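Local coordinates for protein inositol 2-dehydrogenase/D-chiro-inositol 3-dehydrogenase (Lactobacillus casei, PDB 4MIY) that oxidises myo-inositol and D-chiro-inositol to their keto forms, using NAD as the hydride acceptor, at residues M126-Q131 and E177-H182. Residues are numbered along the deposited sequence; the frame is centred on the assembly and turned at random.
Sequences MRRYDQ and EIDEMH
Arg-127 and Arg-128, neighbours on a short 3-10 turn, both form salt bridges to helix 168-185, Arg-127 to two glutamates one helical turn apart and Arg-128 to one aspartate. Arg-127 NH1 and NH2 approach end-on and converge on a single oxygen, Glu-177 OE2, with NH2 at 2.8 Å; both come from the same face of the carboxylate, whose plane stands 69° from that of the guanidinium. NH1 also donates to Glu-180 OE1 at 2.9 Å, on the syn side. CG of Glu-180 lies anti to the backbone N and the extended chain carries the carboxylate carbon toward the arginine; OE1 also lies 3.5 Å from Arg-127 CB. The other oxygen of Glu-177, OE1, is hydrogen-bonded to ND1 of His-155 on strand 148-156. An alanine in place of Arg-127 removes the cation shared by Glu-177 and Glu-180, and the two buried carboxylates would probably repel each other or turn away.

The contact joins the segment that follows the last strand of the Rossmann sheet to a helix of the C-terminal alpha/beta domain, the two-domain build of the Gfo/Idh/MocA family; Met-126, just before the arginines, touches the bound NAD.

Arg-128 makes a side-on pair with Asp-179: NE to OD2 at 2.9 Å, nearly straight at 168°, and NH2 to OD1 at 2.8 Å. Here the two planes are only 21° apart, and both oxygens are used on their syn sides. NH2 has a second carboxylate in Asp-306 of helix 304-323.

His-182 adds a van der Waals touch, its CE1 lying obliquely 3.7 Å from Arg-128 NH2.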
loop_
_atom_site.group_PDB
_atom_site.type_symbol
_atom_site.label_atom_id
_atom_site.label_comp_id
_atom_site.label_asym_id
_atom_site.label_seq_id
_atom_site.Cartn_x
_atom_site.Cartn_y
_atom_site.Cartn_z
ATOM N N MET A 126 14.278 -2.923 23.781
ATOM C CA MET A 126 12.849 -3.000 23.573
ATOM C C MET A 126 12.362 -3.451 22.209
ATOM O O MET A 126 11.238 -3.764 22.079
ATOM C CB MET A 126 12.185 -1.663 23.923
ATOM C CG MET A 126 12.229 -0.613 22.823
ATOM S SD MET A 126 13.903 -0.023 22.516
ATOM C CE MET A 126 13.638 1.165 21.194
ATOM N N ARG A 127 13.224 -3.432 21.211
ATOM C CA ARG A 127 12.791 -3.778 19.871
ATOM C C ARG A 127 12.154 -5.132 19.801
ATOM O O ARG A 127 11.305 -5.354 19.021
ATOM C CB ARG A 127 13.947 -3.751 18.900
ATOM C CG ARG A 127 14.548 -2.394 18.664
ATOM C CD ARG A 127 13.784 -1.629 17.618
ATOM N NE ARG A 127 14.500 -0.481 17.089
ATOM C CZ ARG A 127 15.283 -0.504 16.027
ATOM N NH1 ARG A 127 15.465 -1.599 15.341
ATOM N NH2 ARG A 127 15.876 0.592 15.643
ATOM N N ARG A 128 12.605 -6.028 20.657
ATOM C CA ARG A 128 12.152 -7.393 20.627
ATOM C C ARG A 128 10.685 -7.457 21.018
ATOM O O ARG A 128 10.034 -8.417 20.743
ATOM C CB ARG A 128 12.980 -8.264 21.571
ATOM C CG ARG A 128 14.412 -8.396 21.217
ATOM C CD ARG A 128 15.058 -9.502 22.024
ATOM N NE ARG A 128 16.513 -9.501 21.952
ATOM C CZ ARG A 128 17.266 -10.514 22.323
ATOM N NH1 ARG A 128 16.721 -11.609 22.783
ATOM N NH2 ARG A 128 18.568 -10.427 22.220
ATOM N N TYR A 129 10.197 -6.396 21.628
ATOM C CA TYR A 129 8.837 -6.356 22.130
ATOM C C TYR A 129 7.868 -5.604 21.220
ATOM O O TYR A 129 6.697 -5.570 21.451
ATOM C CB TYR A 129 8.826 -5.752 23.520
ATOM C CG TYR A 129 9.500 -6.611 24.577
ATOM C CD1 TYR A 129 8.811 -7.567 25.245
ATOM C CD2 TYR A 129 10.813 -6.439 24.880
ATOM C CE1 TYR A 129 9.414 -8.343 26.170
ATOM C CE2 TYR A 129 11.425 -7.194 25.815
ATOM C CZ TYR A 129 10.730 -8.143 26.468
ATOM O OH TYR A 129 11.307 -8.921 27.422
ATOM N N ASP A 130 8.404 -4.987 20.200
ATOM C CA ASP A 130 7.577 -4.284 19.260
ATOM C C ASP A 130 6.732 -5.268 18.487
ATOM O O ASP A 130 7.211 -6.240 18.003
ATOM C CB ASP A 130 8.432 -3.476 18.313
ATOM C CG ASP A 130 7.618 -2.760 17.269
ATOM O OD1 ASP A 130 7.012 -1.766 17.622
ATOM O OD2 ASP A 130 7.621 -3.218 16.127
ATOM N N GLN A 131 5.447 -4.988 18.415
ATOM C CA GLN A 131 4.510 -5.920 17.825
ATOM C C GLN A 131 4.836 -6.305 16.395
ATOM O O GLN A 131 4.740 -7.443 16.050
ATOM C CB GLN A 131 3.079 -5.413 17.966
ATOM C CG GLN A 131 2.626 -5.508 19.398
ATOM C CD GLN A 131 1.207 -5.086 19.672
ATOM O OE1 GLN A 131 0.360 -5.118 18.812
ATOM N NE2 GLN A 131 0.940 -4.752 20.909
ATOM N N GLU A 177 19.676 -2.456 16.352
ATOM C CA GLU A 177 19.810 -3.462 15.338
ATOM C C GLU A 177 20.812 -4.530 15.759
ATOM O O GLU A 177 20.650 -5.670 15.454
ATOM C CB GLU A 177 20.231 -2.835 14.011
ATOM C CG GLU A 177 19.137 -2.103 13.233
ATOM C CD GLU A 177 18.697 -0.778 13.823
ATOM O OE1 GLU A 177 19.480 -0.125 14.486
ATOM O OE2 GLU A 177 17.541 -0.442 13.623
ATOM N N ILE A 178 21.848 -4.121 16.466
ATOM C CA ILE A 178 22.836 -5.061 16.952
ATOM C C ILE A 178 22.228 -6.108 17.863
ATOM O O ILE A 178 22.489 -7.256 17.701
ATOM C CB ILE A 178 23.992 -4.355 17.633
ATOM C CG1 ILE A 178 24.931 -3.766 16.578
ATOM C CG2 ILE A 178 24.741 -5.315 18.490
ATOM C CD1 ILE A 178 25.855 -2.729 17.134
ATOM N N ASP A 179 21.360 -5.702 18.770
ATOM C CA ASP A 179 20.667 -6.674 19.563
ATOM C C ASP A 179 19.625 -7.471 18.782
ATOM O O ASP A 179 19.452 -8.644 18.989
ATOM C CB ASP A 179 20.007 -6.056 20.759
ATOM C CG ASP A 179 19.148 -7.049 21.501
ATOM O OD1 ASP A 179 19.679 -7.867 22.246
ATOM O OD2 ASP A 179 17.952 -7.032 21.290
ATOM N N GLU A 180 18.957 -6.807 17.869
ATOM C CA GLU A 180 17.808 -7.371 17.166
ATOM C C GLU A 180 18.130 -8.483 16.197
ATOM O O GLU A 180 17.456 -9.450 16.149
ATOM C CB GLU A 180 17.122 -6.236 16.394
ATOM C CG GLU A 180 15.845 -6.561 15.737
ATOM C CD GLU A 180 15.294 -5.375 14.989
ATOM O OE1 GLU A 180 14.949 -4.398 15.608
ATOM O OE2 GLU A 180 15.218 -5.471 13.773
ATOM N N MET A 181 19.191 -8.337 15.434
ATOM C CA MET A 181 19.420 -9.267 14.356
ATOM C C MET A 181 19.785 -10.701 14.737
ATOM O O MET A 181 19.346 -11.614 14.135
ATOM C CB MET A 181 20.434 -8.716 13.356
ATOM C CG MET A 181 20.063 -7.373 12.745
ATOM S SD MET A 181 18.465 -7.417 11.916
ATOM C CE MET A 181 18.313 -5.679 11.523
ATOM N N HIS A 182 20.636 -10.847 15.730
ATOM C CA HIS A 182 20.995 -12.159 16.174
ATOM C C HIS A 182 19.816 -12.903 16.796
ATOM O O HIS A 182 19.678 -14.071 16.593
ATOM C CB HIS A 182 22.271 -12.152 17.041
ATOM C CG HIS A 182 22.106 -11.591 18.414
ATOM N ND1 HIS A 182 21.697 -12.343 19.484
ATOM C CD2 HIS A 182 22.374 -10.364 18.905
ATOM C CE1 HIS A 182 21.648 -11.582 20.551
ATOM N NE2 HIS A 182 22.065 -10.379 20.233
#